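Local coordinates for protein nonribosomal peptide synthase (Streptomyces sp. MJ635-86F5, PDB 5JJP) that activates aliphatic beta-amino acids by adenylation, probably at the expense of ATP, as a member of the AMP-binding enzyme family, at residues A[125-129]-A[130-134]; A[209-213]-A[214-218]; A[249-253]-A[254-258]; A[340-343]-A[344-348]. One frame throughout, in Å; residues are numbered along the deposited sequence.

Contact 1. Residues A[125-129]-A[130-134]; sequences TIIGM and AAPAL
Ile-126 and Ala-130, and one step further on Ile-127 and Ala-131, are joined by the backbone bonds that finish helix 120-130. In the first, Ala-130 N reaches Ile-126 O at 3.0 Å with an N-H...O angle of 152°, an ordinary helical i to i+4 bond. In the second, Ala-131 N lies 2.8 Å from Ile-127 O, but the bond is more bent, at 137°, and the donor is tilted further from the carbonyl plane. Ala-131 is where the helix stops: its phi is positive, and the chain turns away there.

The apolar contact between Pro-132 and Ile-127 follows from that turn. Pro-132 swings back over the last helical residues, bringing its CD to 3.4 Å from Ile-127 O and 3.9 Å from Ile-127 CG2. The isoleucine and the proline ring cross at about a right angle. CG2 of Ile-127 is placed for this by a chi1 of -67°, which sets it anti to the backbone N, while CG1 is beside that N and anti to the carbonyl carbon. Phe-186 of strand 181-186 lies against Ile-126, Met-129 and Ala-130.

Separately, Ala-130 CB lies 3.5 Å from Ile-126 O, the carbonyl oxygen that its own N bonds.

With no N-H on Pro-132, the helical bonding cannot run on through that residue. Instead, the CD methylene of its ring meets the Ile-127 carbonyl, while Ala-130 O is taken up by Arg-86 NH1 and Met-129 O, more weakly, by Trp-395 NE1.

Contact 2. Residues A[209-213]-A[214-218]; sequences RGIRA and HGLIG
His-214 folds back on Ile-211 and Gly-210 at the end of helix 201-212, its side chain running past two carbonyl oxygens. CB sits 3.3 Å from Ile-211 O, the same oxygen that accepts the backbone bond from His-214 N at 2.9 Å. That bond is fairly straight, at 157°, although its donor stands above the carbonyl plane. With chi1 at -76°, CG lies beside the backbone N and anti to the carbonyl carbon, which turns the ring toward the helix. CD2 then comes edge-on to Gly-210 O, with 3.5 Å between them and the oxygen in the ring plane. At the tip, NE2 is hydrogen-bonded to the backbone N of His-360, while His-359 and Val-339 touch the side chain. Replacing the imidazole by an alanine is likely to deprive the His-360 N-H of its acceptor and to open a gap beside Val-339.

Beyond the histidine, Arg-212 to Gly-215 form a type I beta turn, closed by a weak bond of 3.3 Å from Gly-215 N to Arg-212 O. Leu-216 then returns to the helix, its CD2 3.9 Å from Ile-211 CG2. A water also accepts from Arg-212 NE at 3.0 Å, in the guanidinium plane, and gives a weak bond to Ile-217 O; Arg-212 NH1 bonds to Tyr-34 OH.

Gly-215 is the first residue to leave helical angles, and its phi of 68° suits glycine. A positive-phi glycine just after a helix is a common helix-terminating arrangement, used here to lead helix 201-212 into strand 222-225 of the alpha/beta layers.

Contact 3. Residues A[249-253]-A[254-258]; sequences VPVPR and DRLDF
Arg-253 reaches over to Asp-257, four residues further along the chain, just past the end of the short helix. The aspartate's OD2 stands 2.9 Å above the guanidinium plane, offset toward its rim, and is 3.0 Å from NH1. The two planes are 61° apart, and no N-H points at the oxygen, which makes this salt bridge a matter of charge alone. A bend at chi3 (112°) turns a face of the guanidinium to OD2. The backbone of Arg-253 also takes part: its O accepts Leu-256 N at 3.1 Å and, weakly, Asp-257 N.

Leu-256 lies on the inner side, where its CB meets Val-251 CG1 at 3.7 Å and the two side chains cross at about a right angle. Phe-262 of helix 259-268 covers both residues.

Asp-254 leans back on Pro-252, placing OD2 3.6 Å from the proline CB; the same OD2 forms a long ion pair with Arg-255 NE, in that guanidinium's plane. Pro-252 holds the N-cap position, and its O accepts Arg-255 N at 3.0 Å.

The arrangement is a short helical turn, 253-256, started at a proline and set in the connection from edge strand 247-250 to helix 259-268, as part of a strand-to-helix link of the alpha/beta fold.

Contact 4. Residues A[340-343]-A[344-348]; sequences TDVP and DPLPA
Pro-343 and Leu-346 face each other across a tight reversal of the chain, with their CA atoms 5.3 Å apart. The peptide bond between Asp-344 and Pro-345 is cis, and the extended backbone angles at both residues fit a type VIb turn with the proline third. As expected for that turn, no hydrogen bond closes it: Leu-346 N comes to 3.4 Å from Pro-343 O at a poor angle. The side chain of Gln-317, on helix 310-319, spans the gap instead, NE2 bonding to Pro-343 O while OE1 weakly accepts Leu-346 N.

The turn follows strand 338-341, an outermost strand of its sheet, and begins the long connection toward strand 363-367. The apolar contacts converge on one methyl group, CD1 of Leu-346. Val-342 presents CG1 to that methyl at 3.8 Å, since a chi1 of 174° puts CG1 anti to the backbone N. Leu-313 and Ile-325 pack on Val-342 as well, and Leu-353 lies against Leu-346. The proline ring approaches the leucine obliquely by CG and CD, and the nearer of the two, Pro-343 CD, stands 3.7 Å from Leu-346 CD1.

Overall arrangement
Along the chain the four contacts follow in numerical order, all within the AMP-binding domain, and none touches another. Contact 1 connects helix 120-130 to strand 134-138 of a five-stranded mixed sheet. Contact 2 leads from helix 201-212 toward strand 222-225 in the six-stranded mixed sheet. Contacts 3 and 4 both reach that second sheet, at its outermost strands 247-250 and 338-341, with centres 28 Å apart. Contacts 2 and 4 come nearest, about 6 Å between closest atoms; contacts 1 and 4 have centres 44 Å apart. Contacts 1 to 3 are turns joining helices and strands of the layered sandwich, and contact 4 starts the connection toward the antiparallel sheet of strand 363-367.

Contact 1. Residues A[125-129]-A[130-134]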
ATOM      1  N   THR A 125      -3.602 -15.034 -16.018  1.00 29.08           N
ATOM      2  CA  THR A 125      -2.243 -15.401 -15.577  1.00 31.06           C
ATOM      3  C   THR A 125      -2.178 -15.438 -14.033  1.00 28.96           C
ATOM      4  O   THR A 125      -1.642 -16.398 -13.460  1.00 27.48           O
ATOM      5  CB  THR A 125      -1.165 -14.443 -16.154  1.00 32.41           C
ATOM      6  OG1 THR A 125      -1.291 -14.375 -17.574  1.00 30.26           O
ATOM      7  CG2 THR A 125       0.236 -14.920 -15.841  1.00 34.07           C
ATOM      8  N   ILE A 126      -2.722 -14.411 -13.368  1.00 26.51           N
ATOM      9  CA  ILE A 126      -2.783 -14.395 -11.898  1.00 25.37           C
ATOM     10  C   ILE A 126      -3.456 -15.673 -11.367  1.00 21.63           C
ATOM     11  O   ILE A 126      -3.014 -16.257 -10.406  1.00 21.68           O
ATOM     12  CB  ILE A 126      -3.633 -13.202 -11.323  1.00 29.47           C
ATOM     13  CG1 ILE A 126      -3.088 -11.798 -11.666  1.00 33.51           C
ATOM     14  CG2 ILE A 126      -3.820 -13.330  -9.824  1.00 27.30           C
ATOM     15  CD1 ILE A 126      -1.597 -11.702 -11.837  1.00 37.40           C
ATOM     16  N   ILE A 127      -4.589 -16.035 -11.956  1.00 21.28           N
ATOM     17  CA  ILE A 127      -5.410 -17.118 -11.459  1.00 19.79           C
ATOM     18  C   ILE A 127      -4.702 -18.436 -11.612  1.00 20.81           C
ATOM     19  O   ILE A 127      -4.752 -19.247 -10.699  1.00 23.62           O
ATOM     20  CB  ILE A 127      -6.796 -17.148 -12.151  1.00 20.05           C
ATOM     21  CG1 ILE A 127      -7.606 -15.908 -11.736  1.00 19.50           C
ATOM     22  CG2 ILE A 127      -7.566 -18.415 -11.796  1.00 18.30           C
ATOM     23  CD1 ILE A 127      -8.955 -15.740 -12.404  1.00 18.26           C
ATOM     24  N   GLY A 128      -4.001 -18.637 -12.708  1.00 20.63           N
ATOM     25  CA  GLY A 128      -3.225 -19.857 -12.871  1.00 22.39           C
ATOM     26  C   GLY A 128      -2.020 -19.936 -11.939  1.00 22.62           C
ATOM     27  O   GLY A 128      -1.675 -20.995 -11.470  1.00 24.20           O
ATOM     28  N   MET A 129      -1.342 -18.830 -11.689  1.00 24.21           N
ATOM     29  CA  MET A 129      -0.175 -18.845 -10.761  1.00 25.14           C
ATOM     30  C   MET A 129      -0.546 -19.029  -9.277  1.00 23.94           C
ATOM     31  O   MET A 129       0.128 -19.775  -8.565  1.00 21.99           O
ATOM     32  CB  MET A 129       0.661 -17.574 -10.905  1.00 28.14           C
ATOM     33  CG  MET A 129       1.241 -17.440 -12.306  1.00 29.47           C
ATOM     34  SD  MET A 129       2.319 -16.043 -12.455  1.00 33.47           S
ATOM     35  CE  MET A 129       3.718 -16.607 -11.449  1.00 32.37           C
ATOM     36  N   ALA A 130      -1.640 -18.388  -8.843  1.00 21.60           N
ATOM     37  CA  ALA A 130      -1.993 -18.335  -7.430  1.00 20.34           C
ATOM     38  C   ALA A 130      -3.133 -19.289  -7.061  1.00 20.09           C
ATOM     39  O   ALA A 130      -3.352 -19.531  -5.897  1.00 20.61           O
ATOM     40  CB  ALA A 130      -2.399 -16.923  -7.074  1.00 20.31           C
ATOM     41  N   ALA A 131      -3.903 -19.753  -8.050  1.00 19.01           N
ATOM     42  CA  ALA A 131      -5.010 -20.723  -7.845  1.00 17.57           C
ATOM     43  C   ALA A 131      -5.921 -20.284  -6.698  1.00 16.59           C
ATOM     44  O   ALA A 131      -6.059 -20.963  -5.726  1.00 16.38           O
ATOM     45  CB  ALA A 131      -4.485 -22.145  -7.630  1.00 16.43           C
ATOM     46  N   PRO A 132      -6.594 -19.151  -6.855  1.00 17.24           N
ATOM     47  CA  PRO A 132      -7.450 -18.653  -5.807  1.00 17.45           C
ATOM     48  C   PRO A 132      -8.699 -19.506  -5.734  1.00 17.53           C
ATOM     49  O   PRO A 132      -9.148 -20.010  -6.735  1.00 17.51           O
ATOM     50  CB  PRO A 132      -7.837 -17.261  -6.306  1.00 19.07           C
ATOM     51  CG  PRO A 132      -7.746 -17.368  -7.785  1.00 20.42           C
ATOM     52  CD  PRO A 132      -6.526 -18.238  -8.001  1.00 19.65           C
ATOM     53  N   ALA A 133      -9.243 -19.634  -4.547  1.00 15.69           N
ATOM     54  CA  ALA A 133     -10.477 -20.325  -4.351  1.00 14.97           C
ATOM     55  C   ALA A 133     -11.703 -19.446  -4.568  1.00 15.25           C
ATOM     56  O   ALA A 133     -12.793 -19.978  -4.734  1.00 13.54           O
ATOM     57  CB  ALA A 133     -10.517 -20.882  -2.960  1.00 14.20           C
ATOM     58  N   LEU A 134     -11.508 -18.125  -4.590  1.00 15.45           N
ATOM     59  CA  LEU A 134     -12.657 -17.197  -4.703  1.00 15.61           C
ATOM     60  C   LEU A 134     -12.299 -15.953  -5.492  1.00 16.53           C
ATOM     61  O   LEU A 134     -11.228 -15.366  -5.314  1.00 17.53           O
ATOM     62  CB  LEU A 134     -13.111 -16.816  -3.304  1.00 15.00           C
ATOM     63  CG  LEU A 134     -14.353 -15.907  -3.171  1.00 15.35           C
ATOM     64  CD1 LEU A 134     -15.624 -16.597  -3.651  1.00 14.33           C
ATOM     65  CD2 LEU A 134     -14.513 -15.484  -1.749  1.00 14.53           C
TER

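Contact 2. Residues A[209-213]-A[214-218]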
ATOM      1  N   ARG A 209       4.121   0.590  11.399  1.00 16.33           N
ATOM      2  CA  ARG A 209       4.712   0.976  12.656  1.00 17.46           C
ATOM      3  C   ARG A 209       5.891   1.929  12.467  1.00 18.38           C
ATOM      4  O   ARG A 209       6.022   2.939  13.177  1.00 17.04           O
ATOM      5  CB  ARG A 209       5.203  -0.250  13.424  1.00 17.88           C
ATOM      6  CG  ARG A 209       4.143  -1.020  14.167  1.00 17.62           C
ATOM      7  CD  ARG A 209       4.868  -1.846  15.236  1.00 20.11           C
ATOM      8  NE  ARG A 209       5.504  -2.961  14.638  1.00 19.41           N
ATOM      9  CZ  ARG A 209       6.790  -3.317  14.665  1.00 21.12           C
ATOM     10  NH1 ARG A 209       7.724  -2.715  15.394  1.00 20.87           N
ATOM     11  NH2 ARG A 209       7.110  -4.402  13.939  1.00 20.47           N
ATOM     12  N   GLY A 210       6.805   1.550  11.582  1.00 18.16           N
ATOM     13  CA  GLY A 210       7.952   2.384  11.291  1.00 18.06           C
ATOM     14  C   GLY A 210       7.515   3.740  10.735  1.00 19.83           C
ATOM     15  O   GLY A 210       7.990   4.772  11.211  1.00 21.87           O
ATOM     16  N   ILE A 211       6.641   3.749   9.724  1.00 17.33           N
ATOM     17  CA  ILE A 211       6.304   4.989   9.053  1.00 18.45           C
ATOM     18  C   ILE A 211       5.578   6.003   9.991  1.00 16.94           C
ATOM     19  O   ILE A 211       5.875   7.162   9.956  1.00 15.42           O
ATOM     20  CB  ILE A 211       5.505   4.706   7.771  1.00 21.03           C
ATOM     21  CG1 ILE A 211       6.437   4.114   6.684  1.00 22.69           C
ATOM     22  CG2 ILE A 211       4.878   5.962   7.206  1.00 22.05           C
ATOM     23  CD1 ILE A 211       7.447   5.091   6.097  1.00 20.98           C
ATOM     24  N   ARG A 212       4.725   5.522  10.884  1.00 15.73           N
ATOM     25  CA  ARG A 212       4.088   6.378  11.833  1.00 15.88           C
ATOM     26  C   ARG A 212       5.039   7.047  12.771  1.00 16.58           C
ATOM     27  O   ARG A 212       4.688   8.048  13.370  1.00 19.14           O
ATOM     28  CB  ARG A 212       3.052   5.590  12.643  1.00 15.70           C
ATOM     29  CG  ARG A 212       1.808   5.256  11.845  1.00 15.27           C
ATOM     30  CD  ARG A 212       0.889   4.380  12.649  1.00 15.48           C
ATOM     31  NE  ARG A 212       0.184   5.130  13.683  1.00 16.73           N
ATOM     32  CZ  ARG A 212      -0.428   4.581  14.734  1.00 18.14           C
ATOM     33  NH1 ARG A 212      -0.355   3.274  14.969  1.00 16.05           N
ATOM     34  NH2 ARG A 212      -1.095   5.371  15.584  1.00 19.48           N
ATOM     35  N   ALA A 213       6.228   6.496  12.956  1.00 16.36           N
ATOM     36  CA  ALA A 213       7.227   7.158  13.773  1.00 17.62           C
ATOM     37  C   ALA A 213       7.718   8.445  13.148  1.00 19.06           C
ATOM     38  O   ALA A 213       8.355   9.225  13.818  1.00 17.77           O
ATOM     39  CB  ALA A 213       8.434   6.249  14.052  1.00 17.38           C
ATOM     40  N   HIS A 214       7.499   8.603  11.848  1.00 22.21           N
ATOM     41  CA  HIS A 214       7.973   9.758  11.114  1.00 23.72           C
ATOM     42  C   HIS A 214       6.928  10.871  11.112  1.00 22.11           C
ATOM     43  O   HIS A 214       7.226  11.957  10.650  1.00 22.75           O
ATOM     44  CB  HIS A 214       8.260   9.390   9.645  1.00 28.51           C
ATOM     45  CG  HIS A 214       9.531   8.608   9.422  1.00 33.31           C
ATOM     46  ND1 HIS A 214      10.629   9.148   8.779  1.00 37.62           N
ATOM     47  CD2 HIS A 214       9.849   7.313   9.682  1.00 32.39           C
ATOM     48  CE1 HIS A 214      11.577   8.232   8.685  1.00 38.29           C
ATOM     49  NE2 HIS A 214      11.120   7.105   9.203  1.00 32.95           N
ATOM     50  N   GLY A 215       5.699  10.599  11.526  1.00 19.93           N
ATOM     51  CA  GLY A 215       4.664  11.635  11.583  1.00 19.24           C
ATOM     52  C   GLY A 215       4.231  12.150  10.224  1.00 19.71           C
ATOM     53  O   GLY A 215       4.057  13.359  10.039  1.00 19.26           O
ATOM     54  N   LEU A 216       4.012  11.260   9.276  1.00 17.88           N
ATOM     55  CA  LEU A 216       3.574  11.698   7.976  1.00 18.54           C
ATOM     56  C   LEU A 216       2.136  12.022   7.976  1.00 16.61           C
ATOM     57  O   LEU A 216       1.692  12.845   7.149  1.00 14.78           O
ATOM     58  CB  LEU A 216       3.790  10.625   6.925  1.00 22.37           C
ATOM     59  CG  LEU A 216       4.922  10.666   5.927  1.00 24.81           C
ATOM     60  CD1 LEU A 216       6.287  10.995   6.466  1.00 25.81           C
ATOM     61  CD2 LEU A 216       4.901   9.337   5.166  1.00 26.50           C
ATOM     62  N   ILE A 217       1.364  11.317   8.797  1.00 15.79           N
ATOM     63  CA  ILE A 217      -0.077  11.504   8.813  1.00 16.80           C
ATOM     64  C   ILE A 217      -0.539  11.596  10.237  1.00 16.40           C
ATOM     65  O   ILE A 217      -0.154  10.797  11.073  1.00 16.91           O
ATOM     66  CB  ILE A 217      -0.849  10.358   8.076  1.00 17.53           C
ATOM     67  CG1 ILE A 217      -0.355  10.221   6.635  1.00 17.36           C
ATOM     68  CG2 ILE A 217      -2.363  10.624   8.038  1.00 17.01           C
ATOM     69  CD1 ILE A 217      -0.851   8.973   5.939  1.00 17.79           C
ATOM     70  N   GLY A 218      -1.399  12.562  10.494  1.00 16.86           N
ATOM     71  CA  GLY A 218      -1.991  12.731  11.828  1.00 16.41           C
ATOM     72  C   GLY A 218      -3.469  12.525  11.710  1.00 17.53           C
ATOM     73  O   GLY A 218      -4.021  12.549  10.604  1.00 18.58           O
TER
HETATM   74  O   HOH W   1      -0.029   8.067  13.190  1.00 17.78           O

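Contact 3. Residues A[249-253]-A[254-258]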
ATOM      1  N   VAL A 249      -9.596   9.120   1.567  1.00 14.40           N
ATOM      2  CA  VAL A 249     -10.473   9.557   0.487  1.00 14.55           C
ATOM      3  C   VAL A 249      -9.906   9.053  -0.856  1.00 15.79           C
ATOM      4  O   VAL A 249      -9.147   9.749  -1.521  1.00 18.06           O
ATOM      5  CB  VAL A 249     -10.572  11.087   0.446  1.00 14.17           C
ATOM      6  CG1 VAL A 249     -11.725  11.498  -0.458  1.00 14.52           C
ATOM      7  CG2 VAL A 249     -10.735  11.671   1.856  1.00 15.07           C
ATOM      8  N   PRO A 250     -10.273   7.853  -1.256  1.00 17.63           N
ATOM      9  CA  PRO A 250      -9.871   7.357  -2.541  1.00 19.61           C
ATOM     10  C   PRO A 250     -10.406   8.283  -3.601  1.00 20.81           C
ATOM     11  O   PRO A 250     -11.554   8.708  -3.502  1.00 24.10           O
ATOM     12  CB  PRO A 250     -10.600   6.021  -2.639  1.00 20.16           C
ATOM     13  CG  PRO A 250     -10.842   5.617  -1.224  1.00 20.34           C
ATOM     14  CD  PRO A 250     -11.138   6.898  -0.536  1.00 19.30           C
ATOM     15  N   VAL A 251      -9.611   8.621  -4.599  1.00 20.08           N
ATOM     16  CA  VAL A 251     -10.089   9.523  -5.627  1.00 21.14           C
ATOM     17  C   VAL A 251     -10.623   8.674  -6.811  1.00 21.50           C
ATOM     18  O   VAL A 251      -9.859   8.080  -7.522  1.00 22.36           O
ATOM     19  CB  VAL A 251      -8.939  10.425  -6.115  1.00 21.71           C
ATOM     20  CG1 VAL A 251      -9.436  11.401  -7.164  1.00 21.50           C
ATOM     21  CG2 VAL A 251      -8.316  11.176  -4.963  1.00 21.10           C
ATOM     22  N   PRO A 252     -11.921   8.621  -7.011  1.00 23.14           N
ATOM     23  CA  PRO A 252     -12.401   7.803  -8.106  1.00 25.94           C
ATOM     24  C   PRO A 252     -11.808   8.215  -9.458  1.00 27.23           C
ATOM     25  O   PRO A 252     -11.515   9.389  -9.661  1.00 23.71           O
ATOM     26  CB  PRO A 252     -13.918   8.059  -8.099  1.00 27.54           C
ATOM     27  CG  PRO A 252     -14.218   8.687  -6.753  1.00 25.13           C
ATOM     28  CD  PRO A 252     -12.990   9.461  -6.432  1.00 24.00           C
ATOM     29  N   ARG A 253     -11.638   7.253 -10.371  1.00 32.67           N
ATOM     30  CA  ARG A 253     -10.980   7.552 -11.659  1.00 36.43           C
ATOM     31  C   ARG A 253     -11.759   8.609 -12.518  1.00 33.67           C
ATOM     32  O   ARG A 253     -11.143   9.399 -13.203  1.00 28.20           O
ATOM     33  CB  ARG A 253     -10.525   6.298 -12.424  1.00 47.31           C
ATOM     34  CG  ARG A 253      -9.053   5.912 -12.179  1.00 56.42           C
ATOM     35  CD  ARG A 253      -8.605   4.693 -13.000  1.00 69.98           C
ATOM     36  NE  ARG A 253      -7.612   4.984 -14.057  1.00 79.84           N
ATOM     37  CZ  ARG A 253      -7.874   5.367 -15.317  1.00 82.14           C
ATOM     38  NH1 ARG A 253      -9.122   5.549 -15.754  1.00 82.68           N
ATOM     39  NH2 ARG A 253      -6.862   5.599 -16.156  1.00 72.75           N
ATOM     40  N   ASP A 254     -13.086   8.693 -12.394  1.00 31.24           N
ATOM     41  CA  ASP A 254     -13.835   9.747 -13.077  1.00 33.77           C
ATOM     42  C   ASP A 254     -13.698  11.169 -12.486  1.00 32.94           C
ATOM     43  O   ASP A 254     -14.213  12.111 -13.071  1.00 39.66           O
ATOM     44  CB  ASP A 254     -15.323   9.396 -13.234  1.00 32.94           C
ATOM     45  CG  ASP A 254     -16.085   9.420 -11.942  1.00 33.53           C
ATOM     46  OD1 ASP A 254     -17.278   9.119 -12.009  1.00 41.59           O
ATOM     47  OD2 ASP A 254     -15.567   9.733 -10.861  1.00 34.14           O
ATOM     48  N   ARG A 255     -12.980  11.348 -11.388  1.00 31.21           N
ATOM     49  CA  ARG A 255     -12.535  12.694 -10.980  1.00 31.35           C
ATOM     50  C   ARG A 255     -11.114  12.953 -11.377  1.00 28.87           C
ATOM     51  O   ARG A 255     -10.707  14.088 -11.630  1.00 27.33           O
ATOM     52  CB  ARG A 255     -12.586  12.861  -9.482  1.00 32.39           C
ATOM     53  CG  ARG A 255     -13.916  12.468  -8.866  1.00 33.52           C
ATOM     54  CD  ARG A 255     -15.074  13.185  -9.514  1.00 32.50           C
ATOM     55  NE  ARG A 255     -16.358  12.782  -8.952  1.00 35.67           N
ATOM     56  CZ  ARG A 255     -17.108  13.522  -8.122  1.00 38.41           C
ATOM     57  NH1 ARG A 255     -16.718  14.737  -7.719  1.00 42.83           N
ATOM     58  NH2 ARG A 255     -18.266  13.060  -7.691  1.00 37.86           N
ATOM     59  N   LEU A 256     -10.354  11.882 -11.484  1.00 29.57           N
ATOM     60  CA  LEU A 256      -8.938  12.048 -11.434  1.00 31.24           C
ATOM     61  C   LEU A 256      -8.346  12.347 -12.786  1.00 30.12           C
ATOM     62  O   LEU A 256      -7.431  13.146 -12.882  1.00 31.97           O
ATOM     63  CB  LEU A 256      -8.238  10.971 -10.628  1.00 31.77           C
ATOM     64  CG  LEU A 256      -6.703  10.849 -10.792  1.00 29.69           C
ATOM     65  CD1 LEU A 256      -6.109  11.730  -9.709  1.00 29.25           C
ATOM     66  CD2 LEU A 256      -6.149   9.424 -10.697  1.00 30.18           C
ATOM     67  N   ASP A 257      -8.919  11.782 -13.829  1.00 29.83           N
ATOM     68  CA  ASP A 257      -8.436  12.014 -15.173  1.00 34.25           C
ATOM     69  C   ASP A 257      -8.900  13.347 -15.774  1.00 36.02           C
ATOM     70  O   ASP A 257      -8.462  13.709 -16.862  1.00 37.05           O
ATOM     71  CB  ASP A 257      -8.760  10.784 -16.029  1.00 39.20           C
ATOM     72  CG  ASP A 257      -7.991   9.533 -15.541  1.00 38.76           C
ATOM     73  OD1 ASP A 257      -6.786   9.638 -15.219  1.00 42.26           O
ATOM     74  OD2 ASP A 257      -8.607   8.473 -15.439  1.00 42.16           O
ATOM     75  N   PHE A 258      -9.700  14.114 -15.026  1.00 34.03           N
ATOM     76  CA  PHE A 258     -10.206  15.386 -15.485  1.00 38.42           C
ATOM     77  C   PHE A 258      -9.729  16.511 -14.533  1.00 35.61           C
ATOM     78  O   PHE A 258     -10.280  16.673 -13.446  1.00 34.49           O
ATOM     79  CB  PHE A 258     -11.748  15.309 -15.490  1.00 46.01           C
ATOM     80  CG  PHE A 258     -12.316  14.077 -16.200  1.00 55.23           C
ATOM     81  CD1 PHE A 258     -13.067  14.141 -17.398  1.00 57.27           C
ATOM     82  CD2 PHE A 258     -12.073  12.831 -15.659  1.00 62.98           C
ATOM     83  CE1 PHE A 258     -13.526  12.970 -18.002  1.00 63.05           C
ATOM     84  CE2 PHE A 258     -12.516  11.661 -16.268  1.00 62.29           C
ATOM     85  CZ  PHE A 258     -13.246  11.728 -17.437  1.00 63.74           C
TER

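Contact 4. Residues A[340-343]-A[344-348]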
ATOM      1  N   THR A 340      11.612  10.849   2.643  1.00 28.00           N
ATOM      2  CA  THR A 340      12.548  11.945   2.662  1.00 28.11           C
ATOM      3  C   THR A 340      11.773  13.254   2.468  1.00 26.41           C
ATOM      4  O   THR A 340      10.903  13.335   1.605  1.00 25.78           O
ATOM      5  CB  THR A 340      13.546  11.734   1.518  1.00 29.22           C
ATOM      6  OG1 THR A 340      14.383  10.629   1.844  1.00 35.41           O
ATOM      7  CG2 THR A 340      14.388  12.921   1.296  1.00 30.97           C
ATOM      8  N   ASP A 341      12.071  14.250   3.286  1.00 26.19           N
ATOM      9  CA  ASP A 341      11.570  15.600   3.074  1.00 28.42           C
ATOM     10  C   ASP A 341      12.235  16.193   1.818  1.00 26.86           C
ATOM     11  O   ASP A 341      13.433  16.129   1.638  1.00 30.34           O
ATOM     12  CB  ASP A 341      11.858  16.506   4.304  1.00 29.15           C
ATOM     13  CG  ASP A 341      11.054  16.108   5.536  1.00 29.78           C
ATOM     14  OD1 ASP A 341       9.878  15.841   5.405  1.00 29.28           O
ATOM     15  OD2 ASP A 341      11.585  16.041   6.655  1.00 33.74           O
ATOM     16  N   VAL A 342      11.429  16.769   0.949  1.00 26.92           N
ATOM     17  CA  VAL A 342      11.910  17.618  -0.136  1.00 24.59           C
ATOM     18  C   VAL A 342      12.200  19.026   0.421  1.00 24.38           C
ATOM     19  O   VAL A 342      11.339  19.644   1.024  1.00 18.50           O
ATOM     20  CB  VAL A 342      10.830  17.692  -1.237  1.00 26.52           C
ATOM     21  CG1 VAL A 342      11.204  18.677  -2.328  1.00 28.87           C
ATOM     22  CG2 VAL A 342      10.625  16.311  -1.856  1.00 27.69           C
ATOM     23  N   PRO A 343      13.444  19.524   0.268  1.00 27.71           N
ATOM     24  CA  PRO A 343      13.738  20.858   0.827  1.00 28.56           C
ATOM     25  C   PRO A 343      12.964  21.937   0.084  1.00 30.55           C
ATOM     26  O   PRO A 343      12.767  21.801  -1.133  1.00 25.04           O
ATOM     27  CB  PRO A 343      15.244  21.030   0.609  1.00 28.79           C
ATOM     28  CG  PRO A 343      15.729  19.795  -0.049  1.00 28.18           C
ATOM     29  CD  PRO A 343      14.601  18.879  -0.357  1.00 27.06           C
ATOM     30  N   ASP A 344      12.495  22.950   0.817  1.00 32.78           N
ATOM     31  CA  ASP A 344      11.813  24.117   0.237  1.00 36.92           C
ATOM     32  C   ASP A 344      12.539  25.367   0.683  1.00 36.45           C
ATOM     33  O   ASP A 344      12.562  25.690   1.854  1.00 37.47           O
ATOM     34  CB  ASP A 344      10.322  24.204   0.663  1.00 38.47           C
ATOM     35  CG  ASP A 344       9.518  25.296  -0.124  1.00 42.88           C
ATOM     36  OD1 ASP A 344       8.368  25.648   0.282  1.00 45.12           O
ATOM     37  OD2 ASP A 344      10.025  25.797  -1.168  1.00 41.42           O
ATOM     38  N   PRO A 345      13.150  26.082  -0.255  1.00 40.27           N
ATOM     39  CA  PRO A 345      13.180  25.793  -1.662  1.00 38.84           C
ATOM     40  C   PRO A 345      14.248  24.777  -2.003  1.00 38.43           C
ATOM     41  O   PRO A 345      15.201  24.534  -1.255  1.00 37.73           O
ATOM     42  CB  PRO A 345      13.485  27.159  -2.275  1.00 42.72           C
ATOM     43  CG  PRO A 345      14.370  27.808  -1.258  1.00 41.77           C
ATOM     44  CD  PRO A 345      13.949  27.273   0.080  1.00 40.77           C
ATOM     45  N   LEU A 346      14.057  24.165  -3.145  1.00 41.72           N
ATOM     46  CA  LEU A 346      15.002  23.218  -3.697  1.00 45.62           C
ATOM     47  C   LEU A 346      16.189  23.997  -4.269  1.00 47.45           C
ATOM     48  O   LEU A 346      15.985  24.847  -5.130  1.00 49.82           O
ATOM     49  CB  LEU A 346      14.268  22.448  -4.796  1.00 48.18           C
ATOM     50  CG  LEU A 346      14.598  20.994  -5.057  1.00 49.03           C
ATOM     51  CD1 LEU A 346      14.348  20.197  -3.801  1.00 48.97           C
ATOM     52  CD2 LEU A 346      13.721  20.478  -6.182  1.00 47.43           C
ATOM     53  N   PRO A 347      17.418  23.753  -3.776  1.00 47.75           N
ATOM     54  CA  PRO A 347      18.579  24.485  -4.310  1.00 49.82           C
ATOM     55  C   PRO A 347      18.655  24.406  -5.824  1.00 50.51           C
ATOM     56  O   PRO A 347      18.300  23.389  -6.405  1.00 39.07           O
ATOM     57  CB  PRO A 347      19.787  23.782  -3.659  1.00 52.56           C
ATOM     58  CG  PRO A 347      19.243  23.161  -2.406  1.00 55.11           C
ATOM     59  CD  PRO A 347      17.811  22.782  -2.738  1.00 53.88           C
ATOM     60  N   ALA A 348      19.099  25.499  -6.450  1.00 61.41           N
ATOM     61  CA  ALA A 348      19.109  25.611  -7.920  1.00 65.89           C
ATOM     62  C   ALA A 348      20.136  24.654  -8.561  1.00 63.34           C
ATOM     63  O   ALA A 348      19.902  24.109  -9.625  1.00 57.71           O
ATOM     64  CB  ALA A 348      19.376  27.051  -8.346  1.00 65.13           C
TER